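Local coordinates for protein alpha-tubulin N-acetyltransferase (Danio rerio, PDB 4H6U) that catalyses transfer of the acetyl group from acetyl-coenzyme A to alpha-tubulin, as an acetyltransferase of the GNAT clan, at residues Leu102-Gln107 and Val175-Phe181; Gly134-Asp139 and Phe164-Tyr169; Met152-Pro157 and Asn180-Phe184. The protein carries 1 engineered substitution. One frame throughout, in Å; residues are numbered along the deposited sequence.

Contact 1 (Leu102-Gln107 and Val175-Phe181)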
loop_
_atom_site.group_PDB
_atom_site.type_symbol
_atom_site.label_atom_id
_atom_site.label_comp_id
_atom_site.label_asym_id
_atom_site.label_seq_id
_atom_site.Cartn_x
_atom_site.Cartn_y
_atom_site.Cartn_z
ATOM N N LEU A 102 -0.258 -5.164 18.073
ATOM C CA LEU A 102 -1.522 -5.784 18.476
ATOM C C LEU A 102 -1.557 -6.034 19.974
ATOM O O LEU A 102 -0.537 -6.354 20.594
ATOM C CB LEU A 102 -1.733 -7.109 17.761
ATOM C CG LEU A 102 -1.915 -7.080 16.255
ATOM C CD1 LEU A 102 -2.022 -8.503 15.740
ATOM C CD2 LEU A 102 -3.130 -6.278 15.858
ATOM N N PHE A 103 -2.747 -5.882 20.544
ATOM C CA PHE A 103 -3.010 -6.276 21.929
ATOM C C PHE A 103 -3.746 -7.584 21.894
ATOM O O PHE A 103 -4.928 -7.636 21.557
ATOM C CB PHE A 103 -3.865 -5.225 22.625
ATOM C CG PHE A 103 -3.180 -3.927 22.762
ATOM C CD1 PHE A 103 -2.582 -3.576 23.959
ATOM C CD2 PHE A 103 -3.075 -3.064 21.674
ATOM C CE1 PHE A 103 -1.921 -2.354 24.100
ATOM C CE2 PHE A 103 -2.409 -1.832 21.803
ATOM C CZ PHE A 103 -1.834 -1.483 23.019
ATOM N N LEU A 104 -3.046 -8.654 22.204
ATOM C CA LEU A 104 -3.623 -9.970 22.000
ATOM C C LEU A 104 -3.915 -10.653 23.314
ATOM O O LEU A 104 -3.330 -10.319 24.334
ATOM C CB LEU A 104 -2.653 -10.850 21.235
ATOM C CG LEU A 104 -2.289 -10.485 19.805
ATOM C CD1 LEU A 104 -1.202 -11.451 19.328
ATOM C CD2 LEU A 104 -3.497 -10.502 18.869
ATOM N N LEU A 105 -4.803 -11.634 23.266
ATOM C CA LEU A 105 -5.039 -12.525 24.385
ATOM C C LEU A 105 -4.297 -13.825 24.138
ATOM O O LEU A 105 -4.241 -14.295 23.012
ATOM C CB LEU A 105 -6.541 -12.806 24.533
ATOM C CG LEU A 105 -7.422 -11.569 24.725
ATOM C CD1 LEU A 105 -8.864 -11.987 24.890
ATOM C CD2 LEU A 105 -6.944 -10.752 25.931
ATOM N N ASP A 106 -3.701 -14.410 25.164
ATOM C CA ASP A 106 -3.048 -15.692 24.945
ATOM C C ASP A 106 -3.970 -16.877 25.256
ATOM O O ASP A 106 -5.172 -16.719 25.278
ATOM C CB ASP A 106 -1.744 -15.778 25.709
ATOM C CG ASP A 106 -1.936 -15.814 27.184
ATOM O OD1 ASP A 106 -2.965 -16.326 27.670
ATOM O OD2 ASP A 106 -0.996 -15.386 27.873
ATOM N N GLN A 107 -3.420 -18.076 25.406
ATOM C CA GLN A 107 -4.255 -19.258 25.571
ATOM C C GLN A 107 -5.011 -19.272 26.880
ATOM O O GLN A 107 -6.026 -19.938 26.967
ATOM C CB GLN A 107 -3.406 -20.522 25.474
ATOM C CG GLN A 107 -2.830 -20.700 24.072
ATOM C CD GLN A 107 -1.419 -21.220 24.038
ATOM O OE1 GLN A 107 -0.517 -20.672 24.670
ATOM N NE2 GLN A 107 -1.214 -22.288 23.277
ATOM N N VAL A 175 -6.427 -19.260 18.734
ATOM C CA VAL A 175 -6.507 -18.731 20.066
ATOM C C VAL A 175 -7.407 -17.529 19.993
ATOM O O VAL A 175 -7.041 -16.502 19.416
ATOM C CB VAL A 175 -5.158 -18.331 20.584
ATOM C CG1 VAL A 175 -5.281 -17.834 22.005
ATOM C CG2 VAL A 175 -4.189 -19.518 20.497
ATOM N N PRO A 176 -8.607 -17.663 20.565
ATOM C CA PRO A 176 -9.665 -16.659 20.408
ATOM C C PRO A 176 -9.190 -15.286 20.776
ATOM O O PRO A 176 -8.464 -15.119 21.744
ATOM C CB PRO A 176 -10.750 -17.121 21.377
ATOM C CG PRO A 176 -10.495 -18.571 21.573
ATOM C CD PRO A 176 -9.011 -18.757 21.461
ATOM N N GLN A 177 -9.557 -14.329 19.944
ATOM C CA GLN A 177 -9.232 -12.927 20.137
ATOM C C GLN A 177 -10.493 -12.106 20.085
ATOM O O GLN A 177 -11.539 -12.603 19.699
ATOM C CB GLN A 177 -8.292 -12.456 19.032
ATOM C CG GLN A 177 -7.039 -13.236 18.957
ATOM C CD GLN A 177 -6.237 -13.116 20.226
ATOM O OE1 GLN A 177 -6.174 -12.040 20.823
ATOM N NE2 GLN A 177 -5.573 -14.199 20.620
ATOM N N VAL A 178 -10.403 -10.841 20.462
ATOM C CA VAL A 178 -11.556 -9.951 20.331
ATOM C C VAL A 178 -11.242 -8.782 19.409
ATOM O O VAL A 178 -12.066 -7.910 19.213
ATOM C CB VAL A 178 -12.021 -9.397 21.692
ATOM C CG1 VAL A 178 -12.540 -10.529 22.559
ATOM C CG2 VAL A 178 -10.870 -8.612 22.377
ATOM N N ASN A 179 -10.075 -8.792 18.796
ATOM C CA ASN A 179 -9.658 -7.670 17.978
ATOM C C ASN A 179 -9.613 -7.922 16.461
ATOM O O ASN A 179 -8.916 -7.188 15.756
ATOM C CB ASN A 179 -8.276 -7.227 18.427
ATOM C CG ASN A 179 -7.210 -8.170 17.964
ATOM O OD1 ASN A 179 -7.496 -9.285 17.496
ATOM N ND2 ASN A 179 -5.963 -7.743 18.088
ATOM N N ASN A 180 -10.337 -8.928 15.952
ATOM C CA ASN A 180 -10.422 -9.170 14.488
ATOM C C ASN A 180 -9.215 -9.810 13.811
ATOM O O ASN A 180 -9.232 -10.008 12.594
ATOM C CB ASN A 180 -10.699 -7.872 13.728
ATOM C CG ASN A 180 -12.048 -7.298 14.032
ATOM O OD1 ASN A 180 -12.183 -6.087 14.197
ATOM N ND2 ASN A 180 -13.067 -8.149 14.098
ATOM N N PHE A 181 -8.165 -10.069 14.571
ATOM C CA PHE A 181 -7.008 -10.778 14.047
ATOM C C PHE A 181 -7.106 -12.201 14.524
ATOM O O PHE A 181 -7.679 -12.492 15.583
ATOM C CB PHE A 181 -5.681 -10.144 14.499
ATOM C CG PHE A 181 -5.332 -8.882 13.770
ATOM C CD1 PHE A 181 -5.957 -7.699 14.077
ATOM C CD2 PHE A 181 -4.393 -8.888 12.757
ATOM C CE1 PHE A 181 -5.623 -6.518 13.397
ATOM C CE2 PHE A 181 -4.077 -7.739 12.084
ATOM C CZ PHE A 181 -4.678 -6.555 12.404
HETATM O O HOH W 1 -4.951 -4.824 18.913
HETATM O O HOH W 2 -7.651 -16.191 24.327
#

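Contact 2 (Gly134-Asp139 and Phe164-Tyr169). With ACO (acetyl coenzyme *a), chain C.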
loop_
_atom_site.group_PDB
_atom_site.type_symbol
_atom_site.label_atom_id
_atom_site.label_comp_id
_atom_site.label_asym_id
_atom_site.label_seq_id
_atom_site.Cartn_x
_atom_site.Cartn_y
_atom_site.Cartn_z
ATOM N N GLY A 134 -1.796 -19.232 -4.968
ATOM C CA GLY A 134 -1.786 -18.695 -3.600
ATOM C C GLY A 134 -0.610 -19.284 -2.806
ATOM O O GLY A 134 0.189 -18.561 -2.189
ATOM N N SER A 135 -0.499 -20.613 -2.834
ATOM C CA SER A 135 0.633 -21.325 -2.227
ATOM C C SER A 135 1.984 -20.783 -2.697
ATOM O O SER A 135 2.894 -20.627 -1.886
ATOM C CB SER A 135 0.561 -22.823 -2.566
ATOM O OG SER A 135 -0.615 -23.419 -2.074
ATOM N N GLU A 136 2.135 -20.529 -4.004
ATOM C CA GLU A 136 3.410 -20.012 -4.495
ATOM C C GLU A 136 3.699 -18.634 -3.870
ATOM O O GLU A 136 4.797 -18.405 -3.408
ATOM C CB GLU A 136 3.452 -19.955 -6.036
ATOM C CG GLU A 136 4.853 -19.720 -6.550
ATOM C CD GLU A 136 4.993 -19.759 -8.067
ATOM O OE1 GLU A 136 3.979 -19.693 -8.794
ATOM O OE2 GLU A 136 6.151 -19.773 -8.533
ATOM N N LEU A 137 2.729 -17.727 -3.827
ATOM C CA LEU A 137 2.953 -16.414 -3.211
ATOM C C LEU A 137 3.266 -16.481 -1.732
ATOM O O LEU A 137 4.171 -15.791 -1.241
ATOM C CB LEU A 137 1.726 -15.525 -3.355
ATOM C CG LEU A 137 1.864 -14.411 -4.367
ATOM C CD1 LEU A 137 0.674 -13.482 -4.269
ATOM C CD2 LEU A 137 3.171 -13.623 -4.170
ATOM N N PHE A 138 2.439 -17.238 -1.012
ATOM C CA PHE A 138 2.568 -17.342 0.425
ATOM C C PHE A 138 3.953 -17.946 0.734
ATOM O O PHE A 138 4.726 -17.392 1.508
ATOM C CB PHE A 138 1.413 -18.184 0.983
ATOM C CG PHE A 138 1.184 -18.039 2.460
ATOM C CD1 PHE A 138 0.723 -16.856 3.012
ATOM C CD2 PHE A 138 1.408 -19.121 3.303
ATOM C CE1 PHE A 138 0.508 -16.731 4.410
ATOM C CE2 PHE A 138 1.185 -19.029 4.693
ATOM C CZ PHE A 138 0.734 -17.813 5.239
ATOM N N ASP A 139 4.304 -19.029 0.074
ATOM C CA ASP A 139 5.626 -19.627 0.269
ATOM C C ASP A 139 6.768 -18.639 -0.017
ATOM O O ASP A 139 7.714 -18.541 0.753
ATOM C CB ASP A 139 5.808 -20.877 -0.603
ATOM C CG ASP A 139 5.034 -22.086 -0.079
ATOM O OD1 ASP A 139 4.478 -22.022 1.046
ATOM O OD2 ASP A 139 5.006 -23.125 -0.789
ATOM N N PHE A 164 -7.487 -22.371 3.316
ATOM C CA PHE A 164 -6.141 -22.428 2.752
ATOM C C PHE A 164 -5.128 -22.720 3.870
ATOM O O PHE A 164 -4.377 -23.717 3.794
ATOM C CB PHE A 164 -5.869 -21.082 2.041
ATOM C CG PHE A 164 -4.438 -20.855 1.613
ATOM C CD1 PHE A 164 -3.570 -20.147 2.428
ATOM C CD2 PHE A 164 -3.994 -21.270 0.356
ATOM C CE1 PHE A 164 -2.260 -19.902 2.051
ATOM C CE2 PHE A 164 -2.677 -21.048 -0.056
ATOM C CZ PHE A 164 -1.791 -20.348 0.799
ATOM N N LEU A 165 -5.193 -21.909 4.941
ATOM C CA LEU A 165 -4.336 -22.078 6.128
ATOM C C LEU A 165 -4.505 -23.427 6.833
ATOM O O LEU A 165 -3.528 -24.110 7.170
ATOM C CB LEU A 165 -4.606 -20.927 7.127
ATOM C CG LEU A 165 -4.186 -19.556 6.578
ATOM C CD1 LEU A 165 -4.679 -18.414 7.440
ATOM C CD2 LEU A 165 -2.650 -19.480 6.415
ATOM N N GLU A 166 -5.745 -23.854 6.979
ATOM C CA GLU A 166 -6.026 -25.101 7.673
ATOM C C GLU A 166 -5.563 -26.330 6.866
ATOM O O GLU A 166 -4.955 -27.250 7.421
ATOM C CB GLU A 166 -7.532 -25.181 8.017
ATOM C CG GLU A 166 -8.064 -23.919 8.810
ATOM C CD GLU A 166 -9.599 -23.823 8.947
ATOM O OE1 GLU A 166 -10.327 -24.255 8.029
ATOM O OE2 GLU A 166 -10.081 -23.319 9.977
ATOM N N LYS A 167 -5.847 -26.331 5.562
ATOM C CA LYS A 167 -5.571 -27.480 4.678
ATOM C C LYS A 167 -4.117 -27.548 4.188
ATOM O O LYS A 167 -3.554 -28.620 4.112
ATOM C CB LYS A 167 -6.530 -27.448 3.497
ATOM C CG LYS A 167 -7.938 -27.688 3.932
ATOM C CD LYS A 167 -8.977 -27.463 2.853
ATOM C CE LYS A 167 -9.316 -28.730 2.131
ATOM N NZ LYS A 167 -10.582 -28.560 1.377
ATOM N N ARG A 168 -3.493 -26.404 3.896
ATOM C CA ARG A 168 -2.154 -26.421 3.304
ATOM C C ARG A 168 -1.011 -26.176 4.308
ATOM O O ARG A 168 0.124 -26.606 4.062
ATOM C CB ARG A 168 -2.093 -25.429 2.146
ATOM C CG ARG A 168 -3.052 -25.780 0.996
ATOM C CD ARG A 168 -2.463 -26.903 0.090
ATOM N NE ARG A 168 -3.458 -27.365 -0.876
ATOM C CZ ARG A 168 -3.373 -27.246 -2.198
ATOM N NH1 ARG A 168 -2.310 -26.685 -2.764
ATOM N NH2 ARG A 168 -4.374 -27.698 -2.960
ATOM N N TYR A 169 -1.311 -25.517 5.436
ATOM C CA TYR A 169 -0.283 -25.183 6.441
ATOM C C TYR A 169 -0.564 -25.776 7.837
ATOM O O TYR A 169 0.140 -25.473 8.791
ATOM C CB TYR A 169 -0.038 -23.650 6.481
ATOM C CG TYR A 169 0.454 -23.170 5.120
ATOM C CD1 TYR A 169 1.805 -23.072 4.837
ATOM C CD2 TYR A 169 -0.436 -22.912 4.102
ATOM C CE1 TYR A 169 2.247 -22.692 3.591
ATOM C CE2 TYR A 169 -0.009 -22.530 2.860
ATOM C CZ TYR A 169 1.328 -22.427 2.600
ATOM O OH TYR A 169 1.730 -22.048 1.336
HETATM N N1A ACO C . -13.288 -22.896 -1.341
HETATM C C2A ACO C . -12.541 -23.396 -0.295
HETATM N N3A ACO C . -11.231 -23.367 -0.168
HETATM C C4A ACO C . -10.540 -22.804 -1.249
HETATM C C5A ACO C . -11.174 -22.284 -2.396
HETATM C C6A ACO C . -12.611 -22.351 -2.394
HETATM N N6A ACO C . -13.395 -21.895 -3.403
HETATM N N7A ACO C . -10.169 -21.795 -3.282
HETATM C C8A ACO C . -8.956 -22.056 -2.667
HETATM N N9A ACO C . -9.183 -22.683 -1.426
HETATM C C1B ACO C . -8.282 -23.158 -0.402
HETATM C C2B ACO C . -8.472 -24.633 -0.079
HETATM O O2B ACO C . -7.898 -24.977 1.151
HETATM C C3B ACO C . -7.556 -25.217 -1.239
HETATM O O3B ACO C . -7.149 -26.435 -1.018
HETATM P P3B ACO C . -8.195 -27.724 -1.807
HETATM O O7A ACO C . -7.349 -28.877 -1.361
HETATM O O8A ACO C . -9.477 -27.475 -1.050
HETATM O O9A ACO C . -8.179 -27.336 -3.251
HETATM C C4B ACO C . -6.403 -24.254 -1.232
HETATM O O4B ACO C . -6.953 -22.962 -0.824
HETATM C C5B ACO C . -5.773 -24.224 -2.626
HETATM O O5B ACO C . -4.438 -23.883 -2.621
HETATM P P1A ACO C . -3.934 -22.750 -3.733
HETATM O O1A ACO C . -2.475 -22.632 -3.477
HETATM O O2A ACO C . -4.518 -23.057 -5.097
HETATM O O3A ACO C . -4.629 -21.340 -3.188
HETATM P P2A ACO C . -5.247 -20.274 -4.156
HETATM O O4A ACO C . -4.297 -19.747 -5.177
HETATM O O5A ACO C . -6.678 -20.478 -4.508
HETATM O O6A ACO C . -5.257 -18.803 -3.065
HETATM C CBP ACO C . -6.716 -17.585 -1.661
HETATM C CCP ACO C . -5.889 -18.853 -1.842
HETATM C CDP ACO C . -7.480 -17.577 -0.328
HETATM C CEP ACO C . -5.800 -16.327 -1.777
HETATM C CAP ACO C . -7.710 -17.564 -2.866
HETATM O OAP ACO C . -8.609 -18.653 -2.904
HETATM C C9P ACO C . -8.386 -16.176 -3.068
HETATM O O9P ACO C . -7.729 -15.288 -3.559
HETATM N N8P ACO C . -9.617 -15.713 -2.737
HETATM C C7P ACO C . -10.712 -16.312 -2.144
HETATM C C6P ACO C . -11.728 -15.216 -1.550
HETATM C C5P ACO C . -11.119 -13.935 -0.855
HETATM O O5P ACO C . -11.702 -12.839 -0.892
HETATM N N4P ACO C . -9.870 -14.049 -0.158
HETATM C C3P ACO C . -9.151 -12.934 0.596
HETATM C C2P ACO C . -8.295 -13.298 1.884
HETATM S S1P ACO C . -8.643 -12.458 3.615
HETATM C C ACO C . -7.280 -11.319 3.883
HETATM O O ACO C . -6.701 -10.955 2.928
HETATM C CH3 ACO C . -6.482 -11.487 5.156
#

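Contact 3 (Met152-Pro157 and Asn180-Phe184). With ACO (acetyl coenzyme *a), chain C.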
loop_
_atom_site.group_PDB
_atom_site.type_symbol
_atom_site.label_atom_id
_atom_site.label_comp_id
_atom_site.label_asym_id
_atom_site.label_seq_id
_atom_site.Cartn_x
_atom_site.Cartn_y
_atom_site.Cartn_z
ATOM N N MET A 152 2.768 -15.549 12.629
ATOM C CA MET A 152 2.129 -14.332 12.162
ATOM C C MET A 152 0.672 -14.259 12.581
ATOM O O MET A 152 0.100 -15.235 13.035
ATOM C CB MET A 152 2.238 -14.215 10.654
ATOM C CG MET A 152 1.460 -15.208 9.915
ATOM S SD MET A 152 1.530 -14.795 8.156
ATOM C CE MET A 152 3.254 -14.556 7.955
ATOM N N ALA A 153 0.108 -13.067 12.465
ATOM C CA ALA A 153 -1.308 -12.828 12.700
ATOM C C ALA A 153 -2.058 -12.573 11.378
ATOM O O ALA A 153 -1.472 -12.143 10.385
ATOM C CB ALA A 153 -1.478 -11.629 13.620
ATOM N N TYR A 154 -3.347 -12.891 11.364
ATOM C CA TYR A 154 -4.122 -12.775 10.147
ATOM C C TYR A 154 -5.305 -11.836 10.363
ATOM O O TYR A 154 -6.161 -12.055 11.220
ATOM C CB TYR A 154 -4.577 -14.163 9.695
ATOM C CG TYR A 154 -3.400 -15.071 9.418
ATOM C CD1 TYR A 154 -2.834 -15.150 8.145
ATOM C CD2 TYR A 154 -2.806 -15.811 10.445
ATOM C CE1 TYR A 154 -1.737 -15.986 7.895
ATOM C CE2 TYR A 154 -1.712 -16.635 10.208
ATOM C CZ TYR A 154 -1.168 -16.707 8.931
ATOM O OH TYR A 154 -0.087 -17.536 8.715
ATOM N N ASP A 155 -5.328 -10.753 9.596
ATOM C CA ASP A 155 -6.340 -9.726 9.779
ATOM C C ASP A 155 -7.646 -10.081 9.035
ATOM O O ASP A 155 -7.703 -10.050 7.806
ATOM C CB ASP A 155 -5.774 -8.438 9.246
ATOM C CG ASP A 155 -6.635 -7.253 9.528
ATOM O OD1 ASP A 155 -7.797 -7.378 9.955
ATOM O OD2 ASP A 155 -6.103 -6.159 9.328
ATOM N N ARG A 156 -8.710 -10.394 9.778
ATOM C CA ARG A 156 -10.012 -10.643 9.167
ATOM C C ARG A 156 -9.960 -11.553 7.929
ATOM O O ARG A 156 -10.455 -11.208 6.859
ATOM C CB ARG A 156 -10.720 -9.321 8.825
ATOM C CG ARG A 156 -10.946 -8.405 10.042
ATOM C CD ARG A 156 -11.668 -7.121 9.658
ATOM N NE ARG A 156 -10.862 -6.246 8.814
ATOM C CZ ARG A 156 -10.230 -5.147 9.228
ATOM N NH1 ARG A 156 -10.278 -4.773 10.507
ATOM N NH2 ARG A 156 -9.536 -4.422 8.348
ATOM N N PRO A 157 -9.412 -12.753 8.081
ATOM C CA PRO A 157 -9.211 -13.619 6.909
ATOM C C PRO A 157 -10.537 -14.157 6.388
ATOM O O PRO A 157 -11.407 -14.539 7.182
ATOM C CB PRO A 157 -8.331 -14.751 7.447
ATOM C CG PRO A 157 -8.611 -14.785 8.933
ATOM C CD PRO A 157 -8.815 -13.317 9.298
ATOM N N ASN A 180 -10.337 -8.928 15.952
ATOM C CA ASN A 180 -10.422 -9.170 14.488
ATOM C C ASN A 180 -9.215 -9.810 13.811
ATOM O O ASN A 180 -9.232 -10.008 12.594
ATOM C CB ASN A 180 -10.699 -7.872 13.728
ATOM C CG ASN A 180 -12.048 -7.298 14.032
ATOM O OD1 ASN A 180 -12.183 -6.087 14.197
ATOM N ND2 ASN A 180 -13.067 -8.149 14.098
ATOM N N PHE A 181 -8.165 -10.069 14.571
ATOM C CA PHE A 181 -7.008 -10.778 14.047
ATOM C C PHE A 181 -7.106 -12.201 14.524
ATOM O O PHE A 181 -7.679 -12.492 15.583
ATOM C CB PHE A 181 -5.681 -10.144 14.499
ATOM C CG PHE A 181 -5.332 -8.882 13.770
ATOM C CD1 PHE A 181 -5.957 -7.699 14.077
ATOM C CD2 PHE A 181 -4.393 -8.888 12.757
ATOM C CE1 PHE A 181 -5.623 -6.518 13.397
ATOM C CE2 PHE A 181 -4.077 -7.739 12.084
ATOM C CZ PHE A 181 -4.678 -6.555 12.404
ATOM N N VAL A 182 -6.589 -13.090 13.688
ATOM C CA VAL A 182 -6.529 -14.488 14.005
ATOM C C VAL A 182 -5.060 -14.915 14.206
ATOM O O VAL A 182 -4.160 -14.535 13.444
ATOM C CB VAL A 182 -7.178 -15.314 12.904
ATOM C CG1 VAL A 182 -6.947 -16.798 13.161
ATOM C CG2 VAL A 182 -8.644 -15.000 12.838
ATOM N N VAL A 183 -4.839 -15.653 15.280
ATOM C CA VAL A 183 -3.552 -16.213 15.588
ATOM C C VAL A 183 -3.750 -17.635 16.075
ATOM O O VAL A 183 -4.781 -17.968 16.664
ATOM C CB VAL A 183 -2.787 -15.407 16.659
ATOM C CG1 VAL A 183 -2.581 -13.993 16.204
ATOM C CG2 VAL A 183 -3.512 -15.462 17.955
ATOM N N PHE A 184 -2.772 -18.485 15.784
ATOM C CA PHE A 184 -2.899 -19.886 16.137
ATOM C C PHE A 184 -1.994 -20.276 17.306
ATOM O O PHE A 184 -1.101 -19.529 17.693
ATOM C CB PHE A 184 -2.644 -20.756 14.924
ATOM C CG PHE A 184 -3.625 -20.537 13.800
ATOM C CD1 PHE A 184 -4.737 -21.358 13.651
ATOM C CD2 PHE A 184 -3.442 -19.475 12.912
ATOM C CE1 PHE A 184 -5.652 -21.169 12.594
ATOM C CE2 PHE A 184 -4.306 -19.274 11.841
ATOM C CZ PHE A 184 -5.440 -20.137 11.671
HETATM N N1A ACO C . -13.288 -22.896 -1.341
HETATM C C2A ACO C . -12.541 -23.396 -0.295
HETATM N N3A ACO C . -11.231 -23.367 -0.168
HETATM C C4A ACO C . -10.540 -22.804 -1.249
HETATM C C5A ACO C . -11.174 -22.284 -2.396
HETATM C C6A ACO C . -12.611 -22.351 -2.394
HETATM N N6A ACO C . -13.395 -21.895 -3.403
HETATM N N7A ACO C . -10.169 -21.795 -3.282
HETATM C C8A ACO C . -8.956 -22.056 -2.667
HETATM N N9A ACO C . -9.183 -22.683 -1.426
HETATM C C1B ACO C . -8.282 -23.158 -0.402
HETATM C C2B ACO C . -8.472 -24.633 -0.079
HETATM O O2B ACO C . -7.898 -24.977 1.151
HETATM C C3B ACO C . -7.556 -25.217 -1.239
HETATM O O3B ACO C . -7.149 -26.435 -1.018
HETATM P P3B ACO C . -8.195 -27.724 -1.807
HETATM O O7A ACO C . -7.349 -28.877 -1.361
HETATM O O8A ACO C . -9.477 -27.475 -1.050
HETATM O O9A ACO C . -8.179 -27.336 -3.251
HETATM C C4B ACO C . -6.403 -24.254 -1.232
HETATM O O4B ACO C . -6.953 -22.962 -0.824
HETATM C C5B ACO C . -5.773 -24.224 -2.626
HETATM O O5B ACO C . -4.438 -23.883 -2.621
HETATM P P1A ACO C . -3.934 -22.750 -3.733
HETATM O O1A ACO C . -2.475 -22.632 -3.477
HETATM O O2A ACO C . -4.518 -23.057 -5.097
HETATM O O3A ACO C . -4.629 -21.340 -3.188
HETATM P P2A ACO C . -5.247 -20.274 -4.156
HETATM O O4A ACO C . -4.297 -19.747 -5.177
HETATM O O5A ACO C . -6.678 -20.478 -4.508
HETATM O O6A ACO C . -5.257 -18.803 -3.065
HETATM C CBP ACO C . -6.716 -17.585 -1.661
HETATM C CCP ACO C . -5.889 -18.853 -1.842
HETATM C CDP ACO C . -7.480 -17.577 -0.328
HETATM C CEP ACO C . -5.800 -16.327 -1.777
HETATM C CAP ACO C . -7.710 -17.564 -2.866
HETATM O OAP ACO C . -8.609 -18.653 -2.904
HETATM C C9P ACO C . -8.386 -16.176 -3.068
HETATM O O9P ACO C . -7.729 -15.288 -3.559
HETATM N N8P ACO C . -9.617 -15.713 -2.737
HETATM C C7P ACO C . -10.712 -16.312 -2.144
HETATM C C6P ACO C . -11.728 -15.216 -1.550
HETATM C C5P ACO C . -11.119 -13.935 -0.855
HETATM O O5P ACO C . -11.702 -12.839 -0.892
HETATM N N4P ACO C . -9.870 -14.049 -0.158
HETATM C C3P ACO C . -9.151 -12.934 0.596
HETATM C C2P ACO C . -8.295 -13.298 1.884
HETATM S S1P ACO C . -8.643 -12.458 3.615
HETATM C C ACO C . -7.280 -11.319 3.883
HETATM O O ACO C . -6.701 -10.955 2.928
HETATM C CH3 ACO C . -6.482 -11.487 5.156
HETATM O O HOH W 3 -0.580 -17.487 14.138
#

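Contact 1 (Leu102-Gln107 and Val175-Phe181)
Leu102 opens the contact with its CD2 over one face of the Phe181 ring, 3.6 Å from the centroid and 17° off the normal, a CH-pi contact. The Phe103 side chain leads away, but its backbone N donates to a water (2.9 Å to the water O) that also accepts from Asn179 ND2 (3.2 Å). Asn179 OD1 receives Phe181 N at 3.1 Å, forming an Asx turn. Leu104 CD2 packs 3.7 Å from Gln177 OE1. At Leu105 the amide end of Gln177 stands in for a strand partner: Leu105 N donates to Gln177 OE1 (2.8 Å, 176°) and Gln177 NE2 to Leu105 O (2.7 Å, 168°). A second water bridges Asp106 O and Pro176 O, while Asp106 OD1 turns to Arg108 N and Ala110 N. Gln107 CG lies 4.0 Å from Val175 CG2. A side-chain amide thus fastens the beta hairpin 102-105/111-114 to the loop that precedes strand 181-182 of this GNAT fold.

Contact 2 (Gly134-Asp139 and Phe164-Tyr169)
The ring of Phe138 is the apolar centre, wedged between helices 133-145 and 159-168 of the GNAT fold. Two T-shaped pairs meet on it: the edge of Phe164 points at the face of Phe138 (centroids 5.5 Å, planes 86°), and the edge of Phe138 points at the face of Tyr169 (4.9 Å, 72°), where Phe138 CD2 comes within 3.4 Å of Tyr169 CZ. Leu165 CD2 closes the cluster 4.0 Å from Phe138 CZ. The helix segments cross almost perpendicularly (-89°) with axes 12.3 Å apart, a gap that these large rings fill. Farther out, Tyr169 OH donates to Asp139 OD1 at 2.8 Å, tying the residue just past the C-terminal end of helix 159-168 to the middle of helix 133-145. The other polar edge faces acetyl-CoA. Lys167 NZ reaches O8A of its 3'-phosphate at 2.9 Å, and Ser135 holds O1A of the diphosphate through N (2.9 Å) and through OG at a very short 2.5 Å. Gly132 and Gly134 fit the glycine-rich pyrophosphate loop of GNAT enzymes. Gly134 N donates to O4A at 2.6 Å, and an ideal CB on Gly134 would clash, just 2.2 Å from O6A of the cofactor.

Contact 3 (Met152-Pro157 and Asn180-Phe184)
The Phe181 ring is the main projection here, lying across the shallow surface offered by Ala153 and Asp155. Phe181 CE2 comes 3.4 Å from Asp155 CB, the Asp155 carboxylate carbon sits over one ring face, and Ala153 CB closes in on Phe181 CD2 at 4.1 Å; Leu102 lies over the opposite face. Ala153, having so small a side chain, also leaves room for Val183, whose CG1 is 3.7 Å from Ala153 CB. Beneath these side chains the backbones pair antiparallel. Tyr154 and Val182 form a hydrogen-bonded pair (Tyr154 N to Val182 O 2.8 Å, Val182 N to Tyr154 O 2.7 Å), and Asp155 with Phe181 a non-hydrogen-bonded one. Strand 181-182 is thereby the outermost strand beside 153-155 in the mixed GNAT sheet; across its other edge, 153-155 runs parallel to strand 117-124. On the sheet face of Tyr154 and Val182, Val182 CG2 meets the Pro157 ring at CG (3.9 Å), and Phe184 CE2 packs 4.0 Å from Tyr154 CD2, while Tyr154 OH is hydrogen-bonded to Pro149 O. Near Met152 a water bridges the two segments, donating to Met152 O (2.6 Å to the water O) and accepting from Phe184 N (2.9 Å). Toward the cofactor, Arg156 takes left-handed backbone angles (46°/56°) and turns the chain out of the strand, although Arg156 N still donates to Asn180 O at 2.9 Å. The bend brings Pro157 CA to 3.5 Å from the S1P sulfur of acetyl-CoA; Asp155 O lies 3.3 Å from the acetyl CH3.

How the contacts relate
Contacts 1 and 3 are neighbours, centres 8 Å apart, and share Asn180 and Phe181. They touch: Val175 N is 2.9 Å from Val183 O, a probable hydrogen bond, and Leu102 CD1 packs 3.8 Å from Ala153 CB. Contact 2 lies about 15 Å from contact 3 (centres), and the two meet where Leu165 CD1 is 3.8 Å from Tyr154 CD1 and Phe138 CZ 3.6 Å from Tyr154 OH, so strand 153-155 packs against the aromatic cluster. Both touch acetyl-CoA, contact 2 at its phosphates and contact 3 at its thioester. Contact 1 stands farther off: its centre is about 22 Å from that of contact 2, and the Phe181 side chain is about 8 Å from the cofactor.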